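Local coordinates for protein DyP2 (Amycolatopsis sp. ATCC 39116, PDB 4G2C) that probably oxidises dyes and other substrates with peroxide at its haem, as a multifunctional dye peroxidase that also binds manganese, at residues L38-A43 with L225-D230; T49-L54 with S93-L98; K275-V280 with Q378-R383. All blocks are in the same frame, centred on the assembly; numbering follows the deposited sequence.

Contact 1. Residues L38-A43 with L225-D230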
loop_
_atom_site.group_PDB
_atom_site.type_symbol
_atom_site.label_atom_id
_atom_site.label_comp_id
_atom_site.label_asym_id
_atom_site.label_seq_id
_atom_site.Cartn_x
_atom_site.Cartn_y
_atom_site.Cartn_z
ATOM N N LEU A 38 -14.704 -8.323 -11.674
ATOM C CA LEU A 38 -15.520 -9.509 -11.495
ATOM C C LEU A 38 -16.712 -9.254 -10.571
ATOM O O LEU A 38 -16.580 -8.592 -9.542
ATOM C CB LEU A 38 -14.668 -10.642 -10.925
ATOM C CG LEU A 38 -15.451 -11.853 -10.415
ATOM C CD1 LEU A 38 -15.798 -12.839 -11.564
ATOM C CD2 LEU A 38 -14.659 -12.539 -9.313
ATOM N N SER A 39 -17.875 -9.781 -10.949
ATOM C CA SER A 39 -19.046 -9.754 -10.085
ATOM C C SER A 39 -18.997 -11.024 -9.235
ATOM O O SER A 39 -19.424 -12.099 -9.672
ATOM C CB SER A 39 -20.332 -9.683 -10.917
ATOM O OG SER A 39 -20.218 -8.718 -11.963
ATOM N N TRP A 40 -18.440 -10.905 -8.030
ATOM C CA TRP A 40 -18.168 -12.089 -7.226
ATOM C C TRP A 40 -19.444 -12.850 -6.837
ATOM O O TRP A 40 -19.418 -14.067 -6.654
ATOM C CB TRP A 40 -17.311 -11.757 -5.992
ATOM C CG TRP A 40 -18.052 -11.164 -4.824
ATOM C CD1 TRP A 40 -18.196 -9.826 -4.531
ATOM C CD2 TRP A 40 -18.722 -11.879 -3.770
ATOM N NE1 TRP A 40 -18.932 -9.675 -3.370
ATOM C CE2 TRP A 40 -19.255 -10.916 -2.880
ATOM C CE3 TRP A 40 -18.928 -13.239 -3.495
ATOM C CZ2 TRP A 40 -19.992 -11.273 -1.738
ATOM C CZ3 TRP A 40 -19.664 -13.594 -2.345
ATOM C CH2 TRP A 40 -20.181 -12.609 -1.488
ATOM N N LYS A 41 -20.559 -12.143 -6.736
ATOM C CA LYS A 41 -21.789 -12.777 -6.280
ATOM C C LYS A 41 -22.434 -13.663 -7.338
ATOM O O LYS A 41 -23.220 -14.541 -7.017
ATOM C CB LYS A 41 -22.793 -11.726 -5.814
ATOM C CG LYS A 41 -22.416 -11.046 -4.502
ATOM C CD LYS A 41 -23.533 -10.133 -4.020
ATOM C CE LYS A 41 -23.225 -9.536 -2.647
ATOM N NZ LYS A 41 -24.356 -8.697 -2.131
ATOM N N SER A 42 -22.117 -13.429 -8.602
ATOM C CA SER A 42 -22.756 -14.197 -9.663
ATOM C C SER A 42 -21.717 -14.885 -10.533
ATOM O O SER A 42 -22.027 -15.382 -11.610
ATOM C CB SER A 42 -23.679 -13.307 -10.511
ATOM O OG SER A 42 -22.936 -12.335 -11.227
ATOM N N ALA A 43 -20.480 -14.913 -10.051
ATOM C CA ALA A 43 -19.418 -15.651 -10.721
ATOM C C ALA A 43 -19.781 -17.137 -10.812
ATOM O O ALA A 43 -20.341 -17.709 -9.870
ATOM C CB ALA A 43 -18.093 -15.474 -9.968
ATOM N N LEU A 225 -10.515 -1.014 -7.567
ATOM C CA LEU A 225 -11.590 -1.942 -7.219
ATOM C C LEU A 225 -11.716 -3.045 -8.275
ATOM O O LEU A 225 -12.039 -2.772 -9.432
ATOM C CB LEU A 225 -12.923 -1.203 -7.046
ATOM C CG LEU A 225 -12.890 -0.044 -6.034
ATOM C CD1 LEU A 225 -14.249 0.634 -5.853
ATOM C CD2 LEU A 225 -12.341 -0.545 -4.688
ATOM N N PHE A 226 -11.452 -4.284 -7.870
ATOM C CA PHE A 226 -11.470 -5.413 -8.793
ATOM C C PHE A 226 -12.843 -6.080 -8.856
ATOM O O PHE A 226 -13.119 -6.864 -9.753
ATOM C CB PHE A 226 -10.396 -6.440 -8.398
ATOM C CG PHE A 226 -9.039 -5.839 -8.193
ATOM C CD1 PHE A 226 -8.261 -5.470 -9.282
ATOM C CD2 PHE A 226 -8.551 -5.601 -6.902
ATOM C CE1 PHE A 226 -7.007 -4.893 -9.097
ATOM C CE2 PHE A 226 -7.301 -5.034 -6.707
ATOM C CZ PHE A 226 -6.519 -4.683 -7.810
ATOM N N LEU A 227 -13.692 -5.770 -7.888
ATOM C CA LEU A 227 -15.009 -6.387 -7.777
ATOM C C LEU A 227 -16.096 -5.389 -8.151
ATOM O O LEU A 227 -16.088 -4.231 -7.711
ATOM C CB LEU A 227 -15.239 -6.909 -6.353
ATOM C CG LEU A 227 -14.119 -7.847 -5.882
ATOM C CD1 LEU A 227 -14.379 -8.371 -4.466
ATOM C CD2 LEU A 227 -13.949 -8.996 -6.866
ATOM N N THR A 228 -17.024 -5.845 -8.978
ATOM C CA THR A 228 -18.055 -4.969 -9.499
ATOM C C THR A 228 -18.923 -4.475 -8.361
ATOM O O THR A 228 -19.407 -3.348 -8.394
ATOM C CB THR A 228 -18.919 -5.696 -10.546
ATOM O OG1 THR A 228 -18.090 -6.066 -11.657
ATOM C CG2 THR A 228 -20.027 -4.792 -11.040
ATOM N N GLU A 229 -19.104 -5.337 -7.356
ATOM C CA GLU A 229 -19.887 -5.017 -6.163
ATOM C C GLU A 229 -19.219 -3.885 -5.374
ATOM O O GLU A 229 -19.885 -3.123 -4.670
ATOM C CB GLU A 229 -20.029 -6.255 -5.250
ATOM C CG GLU A 229 -20.898 -7.410 -5.794
ATOM C CD GLU A 229 -20.208 -8.271 -6.852
ATOM O OE1 GLU A 229 -19.023 -8.029 -7.158
ATOM O OE2 GLU A 229 -20.860 -9.197 -7.386
ATOM N N ASP A 230 -17.897 -3.803 -5.465
ATOM C CA ASP A 230 -17.171 -2.719 -4.811
ATOM C C ASP A 230 -17.356 -1.420 -5.607
ATOM O O ASP A 230 -17.495 -0.346 -5.035
ATOM C CB ASP A 230 -15.684 -3.059 -4.669
ATOM C CG ASP A 230 -15.374 -3.866 -3.400
ATOM O OD1 ASP A 230 -16.220 -3.917 -2.481
ATOM O OD2 ASP A 230 -14.258 -4.420 -3.312
#

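Contact 2. Residues T49-L54 with S93-L98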
loop_
_atom_site.group_PDB
_atom_site.type_symbol
_atom_site.label_atom_id
_atom_site.label_comp_id
_atom_site.label_asym_id
_atom_site.label_seq_id
_atom_site.Cartn_x
_atom_site.Cartn_y
_atom_site.Cartn_z
ATOM N N THR A 49 -14.407 -20.990 -9.039
ATOM C CA THR A 49 -13.344 -21.825 -8.513
ATOM C C THR A 49 -12.172 -20.950 -8.053
ATOM O O THR A 49 -11.621 -21.141 -6.970
ATOM C CB THR A 49 -12.862 -22.827 -9.589
ATOM O OG1 THR A 49 -13.987 -23.556 -10.098
ATOM C CG2 THR A 49 -11.841 -23.809 -9.020
ATOM N N MET A 50 -11.805 -19.983 -8.882
ATOM C CA MET A 50 -10.679 -19.103 -8.574
ATOM C C MET A 50 -10.852 -18.447 -7.215
ATOM O O MET A 50 -9.914 -18.373 -6.433
ATOM C CB MET A 50 -10.499 -18.043 -9.661
ATOM C CG MET A 50 -9.352 -17.066 -9.396
ATOM S SD MET A 50 -9.919 -15.733 -8.338
ATOM C CE MET A 50 -11.047 -14.892 -9.451
ATOM N N LEU A 51 -12.066 -17.984 -6.946
ATOM C CA LEU A 51 -12.405 -17.382 -5.663
ATOM C C LEU A 51 -12.290 -18.347 -4.489
ATOM O O LEU A 51 -11.972 -17.923 -3.374
ATOM C CB LEU A 51 -13.827 -16.816 -5.696
ATOM C CG LEU A 51 -14.019 -15.462 -6.379
ATOM C CD1 LEU A 51 -15.505 -15.092 -6.421
ATOM C CD2 LEU A 51 -13.212 -14.382 -5.671
ATOM N N ASP A 52 -12.588 -19.625 -4.739
ATOM C CA ASP A 52 -12.524 -20.665 -3.712
ATOM C C ASP A 52 -11.083 -21.001 -3.400
ATOM O O ASP A 52 -10.783 -21.537 -2.332
ATOM C CB ASP A 52 -13.233 -21.953 -4.174
ATOM C CG ASP A 52 -14.743 -21.822 -4.182
ATOM O OD1 ASP A 52 -15.268 -21.043 -3.358
ATOM O OD2 ASP A 52 -15.399 -22.489 -5.012
ATOM N N GLU A 53 -10.190 -20.700 -4.336
ATOM C CA GLU A 53 -8.789 -21.072 -4.161
ATOM C C GLU A 53 -7.869 -19.866 -3.938
ATOM O O GLU A 53 -6.659 -20.010 -3.823
ATOM C CB GLU A 53 -8.310 -21.911 -5.338
ATOM C CG GLU A 53 -9.092 -23.199 -5.528
ATOM C CD GLU A 53 -8.777 -24.253 -4.465
ATOM O OE1 GLU A 53 -8.034 -23.951 -3.506
ATOM O OE2 GLU A 53 -9.278 -25.390 -4.589
ATOM N N LEU A 54 -8.456 -18.681 -3.858
ATOM C CA LEU A 54 -7.683 -17.456 -3.681
ATOM C C LEU A 54 -7.609 -17.078 -2.213
ATOM O O LEU A 54 -8.607 -17.154 -1.502
ATOM C CB LEU A 54 -8.326 -16.291 -4.450
ATOM C CG LEU A 54 -7.432 -15.057 -4.585
ATOM C CD1 LEU A 54 -6.371 -15.279 -5.669
ATOM C CD2 LEU A 54 -8.235 -13.791 -4.861
ATOM N N SER A 93 -10.889 -18.847 2.195
ATOM C CA SER A 93 -10.725 -18.417 0.805
ATOM C C SER A 93 -11.176 -16.980 0.612
ATOM O O SER A 93 -11.887 -16.418 1.448
ATOM C CB SER A 93 -11.569 -19.288 -0.115
ATOM O OG SER A 93 -12.928 -19.195 0.276
ATOM N N ALA A 94 -10.784 -16.398 -0.510
ATOM C CA ALA A 94 -11.313 -15.102 -0.891
ATOM C C ALA A 94 -12.831 -15.085 -0.734
ATOM O O ALA A 94 -13.393 -14.162 -0.121
ATOM C CB ALA A 94 -10.924 -14.771 -2.316
ATOM N N ARG A 95 -13.498 -16.097 -1.287
ATOM C CA ARG A 95 -14.962 -16.108 -1.261
ATOM C C ARG A 95 -15.540 -16.134 0.160
ATOM O O ARG A 95 -16.472 -15.384 0.473
ATOM C CB ARG A 95 -15.541 -17.272 -2.065
ATOM C CG ARG A 95 -17.073 -17.199 -2.139
ATOM C CD ARG A 95 -17.719 -18.517 -2.558
ATOM N NE ARG A 95 -17.311 -18.933 -3.896
ATOM C CZ ARG A 95 -17.835 -18.450 -5.019
ATOM N NH1 ARG A 95 -18.790 -17.521 -4.964
ATOM N NH2 ARG A 95 -17.397 -18.893 -6.195
ATOM N N THR A 96 -14.998 -16.994 1.019
ATOM C CA THR A 96 -15.445 -16.997 2.410
ATOM C C THR A 96 -15.246 -15.608 3.029
ATOM O O THR A 96 -16.086 -15.126 3.797
ATOM C CB THR A 96 -14.701 -18.045 3.259
ATOM O OG1 THR A 96 -14.986 -19.358 2.760
ATOM C CG2 THR A 96 -15.144 -17.956 4.713
ATOM N N HIS A 97 -14.128 -14.967 2.708
ATOM C CA HIS A 97 -13.862 -13.651 3.278
ATOM C C HIS A 97 -14.937 -12.660 2.830
ATOM O O HIS A 97 -15.439 -11.869 3.623
ATOM C CB HIS A 97 -12.480 -13.130 2.879
ATOM C CG HIS A 97 -12.241 -11.710 3.294
ATOM N ND1 HIS A 97 -11.505 -10.824 2.539
ATOM C CD2 HIS A 97 -12.652 -11.022 4.385
ATOM C CE1 HIS A 97 -11.478 -9.648 3.144
ATOM N NE2 HIS A 97 -12.167 -9.742 4.265
ATOM N N LEU A 98 -15.285 -12.724 1.550
ATOM C CA LEU A 98 -16.251 -11.799 0.965
ATOM C C LEU A 98 -17.621 -11.958 1.621
ATOM O O LEU A 98 -18.295 -10.973 1.956
ATOM C CB LEU A 98 -16.327 -12.012 -0.550
ATOM C CG LEU A 98 -15.066 -11.528 -1.281
ATOM C CD1 LEU A 98 -15.093 -11.866 -2.768
ATOM C CD2 LEU A 98 -14.887 -10.026 -1.068
HETATM O O HOH W 1 -14.682 -21.426 -0.685
#

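Contact 3. Residues K275-V280 with Q378-R383. With HEM (protoporphyrin IX containing Fe), chain C.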
loop_
_atom_site.group_PDB
_atom_site.type_symbol
_atom_site.label_atom_id
_atom_site.label_comp_id
_atom_site.label_asym_id
_atom_site.label_seq_id
_atom_site.Cartn_x
_atom_site.Cartn_y
_atom_site.Cartn_z
ATOM N N LYS A 275 9.310 -1.863 5.362
ATOM C CA LYS A 275 9.150 -1.158 6.638
ATOM C C LYS A 275 9.672 0.254 6.468
ATOM O O LYS A 275 10.860 0.456 6.184
ATOM C CB LYS A 275 9.919 -1.866 7.764
ATOM C CG LYS A 275 9.586 -1.373 9.172
ATOM C CD LYS A 275 10.500 -2.016 10.209
ATOM C CE LYS A 275 10.101 -1.627 11.635
ATOM N NZ LYS A 275 10.826 -2.396 12.692
ATOM N N LEU A 276 8.773 1.226 6.615
ATOM C CA LEU A 276 9.097 2.621 6.339
ATOM C C LEU A 276 8.957 3.427 7.618
ATOM O O LEU A 276 7.860 3.594 8.152
ATOM C CB LEU A 276 8.169 3.190 5.253
ATOM C CG LEU A 276 8.105 2.369 3.961
ATOM C CD1 LEU A 276 7.056 2.911 2.991
ATOM C CD2 LEU A 276 9.470 2.306 3.279
ATOM N N GLU A 277 10.075 3.928 8.112
ATOM C CA GLU A 277 10.044 4.714 9.329
ATOM C C GLU A 277 9.657 6.147 9.014
ATOM O O GLU A 277 10.161 6.749 8.061
ATOM C CB GLU A 277 11.396 4.669 10.044
ATOM C CG GLU A 277 11.328 5.191 11.480
ATOM C CD GLU A 277 12.684 5.196 12.149
ATOM O OE1 GLU A 277 13.526 6.039 11.775
ATOM O OE2 GLU A 277 12.906 4.352 13.040
ATOM N N GLN A 278 8.759 6.685 9.830
ATOM C CA GLN A 278 8.285 8.056 9.687
ATOM C C GLN A 278 8.801 8.978 10.807
ATOM O O GLN A 278 8.424 8.825 11.967
ATOM C CB GLN A 278 6.758 8.065 9.715
ATOM C CG GLN A 278 6.094 7.315 8.559
ATOM C CD GLN A 278 4.580 7.462 8.594
ATOM O OE1 GLN A 278 3.866 6.581 9.083
ATOM N NE2 GLN A 278 4.087 8.579 8.089
ATOM N N ASN A 279 9.657 9.933 10.461
ATOM C CA ASN A 279 10.043 10.973 11.396
ATOM C C ASN A 279 8.978 12.074 11.359
ATOM O O ASN A 279 9.103 13.058 10.621
ATOM C CB ASN A 279 11.425 11.528 11.033
ATOM C CG ASN A 279 11.948 12.534 12.057
ATOM O OD1 ASN A 279 11.182 13.202 12.748
ATOM N ND2 ASN A 279 13.261 12.634 12.155
ATOM N N VAL A 280 7.919 11.877 12.138
ATOM C CA VAL A 280 6.802 12.801 12.185
ATOM C C VAL A 280 7.272 14.193 12.562
ATOM O O VAL A 280 6.853 15.191 11.962
ATOM C CB VAL A 280 5.763 12.341 13.192
ATOM C CG1 VAL A 280 4.579 13.319 13.221
ATOM C CG2 VAL A 280 5.314 10.941 12.852
ATOM N N GLN A 378 -0.145 -1.296 6.862
ATOM C CA GLN A 378 -0.633 -0.992 8.201
ATOM C C GLN A 378 0.441 -0.219 8.942
ATOM O O GLN A 378 1.638 -0.492 8.771
ATOM C CB GLN A 378 -1.027 -2.268 8.955
ATOM C CG GLN A 378 -1.700 -2.048 10.315
ATOM C CD GLN A 378 -2.883 -1.102 10.259
ATOM O OE1 GLN A 378 -2.712 0.109 10.141
ATOM N NE2 GLN A 378 -4.091 -1.648 10.350
ATOM N N THR A 379 0.021 0.780 9.720
ATOM C CA THR A 379 0.970 1.540 10.539
ATOM C C THR A 379 1.604 0.699 11.655
ATOM O O THR A 379 1.031 -0.289 12.121
ATOM C CB THR A 379 0.299 2.767 11.185
ATOM O OG1 THR A 379 -0.981 2.394 11.723
ATOM C CG2 THR A 379 0.111 3.874 10.153
ATOM N N TYR A 380 2.783 1.103 12.095
ATOM C CA TYR A 380 3.372 0.478 13.268
ATOM C C TYR A 380 3.898 1.507 14.259
ATOM O O TYR A 380 4.175 2.657 13.902
ATOM C CB TYR A 380 4.498 -0.464 12.864
ATOM C CG TYR A 380 5.755 0.238 12.417
ATOM C CD1 TYR A 380 6.741 0.592 13.338
ATOM C CD2 TYR A 380 5.969 0.546 11.072
ATOM C CE1 TYR A 380 7.911 1.231 12.929
ATOM C CE2 TYR A 380 7.136 1.179 10.656
ATOM C CZ TYR A 380 8.102 1.518 11.592
ATOM O OH TYR A 380 9.265 2.149 11.197
ATOM N N GLY A 381 4.056 1.070 15.504
ATOM C CA GLY A 381 4.594 1.915 16.549
ATOM C C GLY A 381 3.517 2.423 17.496
ATOM O O GLY A 381 2.337 2.496 17.149
ATOM N N ARG A 382 3.921 2.769 18.711
ATOM C CA ARG A 382 2.990 3.394 19.638
ATOM C C ARG A 382 3.490 4.788 19.955
ATOM O O ARG A 382 4.691 5.026 20.023
ATOM C CB ARG A 382 2.826 2.566 20.914
ATOM C CG ARG A 382 2.107 1.232 20.714
ATOM C CD ARG A 382 1.774 0.589 22.057
ATOM N NE ARG A 382 0.811 -0.505 21.944
ATOM C CZ ARG A 382 -0.513 -0.340 21.938
ATOM N NH1 ARG A 382 -1.039 0.882 22.024
ATOM N NH2 ARG A 382 -1.313 -1.398 21.836
ATOM N N ARG A 383 2.564 5.718 20.115
ATOM C CA ARG A 383 2.931 7.071 20.496
ATOM C C ARG A 383 1.980 7.570 21.572
ATOM O O ARG A 383 0.939 6.958 21.826
ATOM C CB ARG A 383 2.882 7.989 19.286
ATOM C CG ARG A 383 1.557 7.945 18.572
ATOM C CD ARG A 383 1.732 8.431 17.157
ATOM N NE ARG A 383 1.886 9.880 17.067
ATOM C CZ ARG A 383 1.952 10.527 15.908
ATOM N NH1 ARG A 383 1.905 9.829 14.771
ATOM N NH2 ARG A 383 2.081 11.850 15.881
HETATM C CHA HEM C . -2.093 7.615 -1.214
HETATM C CHB HEM C . 0.789 8.421 2.615
HETATM C CHC HEM C . 4.026 5.216 0.930
HETATM C CHD HEM C . 1.543 5.024 -3.220
HETATM C C1A HEM C . -1.608 8.102 -0.024
HETATM C C2A HEM C . -2.295 9.040 0.839
HETATM C C3A HEM C . -1.497 9.253 1.893
HETATM C C4A HEM C . -0.289 8.462 1.737
HETATM C CMA HEM C . -1.793 10.179 3.085
HETATM C CAA HEM C . -3.695 9.654 0.558
HETATM C CBA HEM C . -4.781 8.688 1.041
HETATM C CGA HEM C . -5.125 7.651 -0.003
HETATM O O1A HEM C . -5.456 8.008 -1.149
HETATM O O2A HEM C . -5.074 6.440 0.298
HETATM C C1B HEM C . 1.931 7.641 2.513
HETATM C C2B HEM C . 3.039 7.547 3.462
HETATM C C3B HEM C . 3.924 6.652 2.978
HETATM C C4B HEM C . 3.408 6.140 1.732
HETATM C CMB HEM C . 3.159 8.365 4.773
HETATM C CAB HEM C . 5.257 6.165 3.588
HETATM C CBB HEM C . 5.505 6.300 4.893
HETATM C C1C HEM C . 3.673 4.948 -0.374
HETATM C C2C HEM C . 4.475 4.215 -1.341
HETATM C C3C HEM C . 3.771 4.151 -2.483
HETATM C C4C HEM C . 2.516 4.844 -2.272
HETATM C CMC HEM C . 5.873 3.586 -1.073
HETATM C CAC HEM C . 4.205 3.509 -3.823
HETATM C CBC HEM C . 5.499 3.290 -4.107
HETATM C C1D HEM C . 0.325 5.646 -3.048
HETATM C C2D HEM C . -0.747 5.598 -4.007
HETATM C C3D HEM C . -1.870 6.392 -3.358
HETATM C C4D HEM C . -1.374 6.852 -2.099
HETATM C CMD HEM C . -0.744 4.884 -5.370
HETATM C CAD HEM C . -3.241 6.698 -3.925
HETATM C CBD HEM C . -2.984 7.781 -4.954
HETATM C CGD HEM C . -4.314 7.981 -5.626
HETATM O O1D HEM C . -4.857 6.979 -6.160
HETATM O O2D HEM C . -4.829 9.130 -5.571
HETATM N NA HEM C . -0.405 7.765 0.550
HETATM N NB HEM C . 2.201 6.763 1.480
HETATM N NC HEM C . 2.482 5.319 -0.979
HETATM N ND HEM C . -0.086 6.390 -1.947
HETATM FE FE HEM C . 1.151 6.736 -0.236
HETATM O O HOH W 2 11.247 2.348 13.249
#

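Contact 1. Residues L38-A43 with L225-D230
A bend at chi2 (77°), following a CG set anti to the carbonyl carbon, folds the carboxylate of Glu-229 back against Trp-40 and Lys-41, while Trp-40 holds its CG between its own backbone N and carbonyl carbon (chi1 80°), a setting that turns CD1 of the indole toward that carboxylate. The two side chains cross at about a right angle, with ring and carboxylate planes 49° apart and Glu-229 OE1 3.3 Å from Trp-40 CD1. Each carboxylate oxygen takes one backbone N-H of the loop: Lys-41 N reaches Glu-229 OE2 at 3.0 Å along a nearly straight bond that arrives from above the carboxylate plane, and Trp-40 N gives OE1 a weak, more bent one. An acid in the first turn of helix 228-237 thus grips two successive amides of the N-terminal loop. Just ahead of that helix, whose N-cap position is Leu-227, a single beta bridge pairs Leu-38 with Leu-227: Leu-38 N donates to Phe-226 O (2.9 Å), and Thr-228 N donates to Leu-38 O (2.8 Å). Leu-227 CA also leans a C-H on Leu-38 O. Leu-227 CD1 lies 4.1 Å from Trp-40 CD1, and helix 94-107 supplies Leu-98 against both residues. Lys-41 lays its CG over the indole face and extends its amine to a salt bridge with Glu-102.

Contact 2. Residues T49-L54 with S93-L98
Arg-95 and Asp-52 approach obliquely, their guanidinium and carboxylate planes 53° apart, so the salt bridge between them is single-pronged and not a flat, two-pronged pair. Arg-95 NE donates to Asp-52 OD1 at 3.0 Å. The acceptor lies almost exactly in the guanidinium plane, yet the N-H meets OD1 from above the carboxylate plane. The arginine reaches this spot by starting with CG anti to its backbone N (chi1 -175°) and then bending at chi3, which lays one face of the guanidinium over Leu-51, with CD1 toward the rim. Its NH2 has a further partner in Ala-48 O, nearly one turn earlier on the helix of Leu-51, and the two bonds together would fix the rotation of the group. A water joins Asp-52 OD1 to Ser-93 OG; the same OG caps the second helix by accepting from Thr-96 N at 3.1 Å.

Beside the salt bridge, aliphatic groups pack closely. Ala-94 CB sits 3.7 Å from Leu-54 CB, and Leu-51 CD2 spans Ala-94 CB (4.1 Å) and Leu-98 CD1. Carbonyls of Leu-51, late in helix 45-53, and of Leu-54, in the loop after it, take the first amides of helix 94-107: Arg-95 N donates to Leu-51 O from above the carbonyl plane, and Ala-94 N to Leu-54 O, where the modelled 2.5 Å is implausibly short and the exact geometry doubtful.

The short helical segments stand nearly perpendicular, at 86°, with axes 7.8 Å apart. Around them, strand 267-278 packs Phe-267 against Met-50 and Leu-54, and helix 487-491 brings Leu-487 to Glu-53 and Ser-93.

Contact 3. Residues K275-V280 with Q378-R383
Strands 275-278 and 378-380 run 56° apart with their axes 8.7 Å from each other, too far for backbone pairing, and Tyr-380 bridges the distance between them. With CG between its backbone N and carbonyl carbon (chi1 73°), the tyrosine carries its ring across to Lys-275, Leu-276 and Glu-277. Lys-275, extended and crossing the ring at about a right angle, lays CE over one face, toward the rim, in a CH-pi contact; the ammonium lies farther off, 5.1 Å from Lys-275 NZ to the Tyr-380 ring centroid, so any cation-pi attraction is weak, and its charge is met by Glu-157 and Glu-199. The phenol oxygen settles against the neighbouring strand, with Tyr-380 OH 3.3 Å from Glu-277 CA. A water in the plane of the ring links Tyr-380 OH (2.9 Å) to Glu-277 OE2 (2.6 Å), which also accepts from Asp-400 N. Farther along, Val-280 CG1 packs on Arg-383 NH2, whose guanidinium is salt-bridged through NE to Asp-385.

On strand 275-278, Leu-276 and Gln-278 reach instead to the haem: Leu-276 CD1 lies 3.8 Å from the vinyl carbon CAB, and Gln-278 NE2 lies 3.5 Å from methyl carbon CMB while donating to Glu-213. Strands 267-278 and 374-380 belong to one antiparallel sheet, each pairing with strand 402-409, consistent with the ferredoxin-like halves of DyP-type peroxidases; strand 267-278 flanks the haem with Leu-276 and Gln-278, while the side chains of Lys-275 and Glu-277 and the carbonyl of Leu-276 meet Tyr-380.

How the contacts relate
Contacts 1 and 2 form one continuous patch, their centres 12 Å apart: Trp-40 of the first packs on Leu-51 and Leu-98 of the second, and Leu-227 also meets Leu-98. Along the chain, the pairing of 49-54 with 93-98 falls within the span that 38-43 and 225-230 bring together, which ties the N-terminal loop and helices 45-53, 94-107 and 228-237 into one region. Contact 3 follows later in the sequence, on the opposite side of the chain's centre, with centres 33 Å from contact 1 and 32 Å from contact 2, and adjoins the haem site. Strand 267-278 runs between the two regions: Phe-267 at its start touches contact 2, and its far end lines the haem pocket.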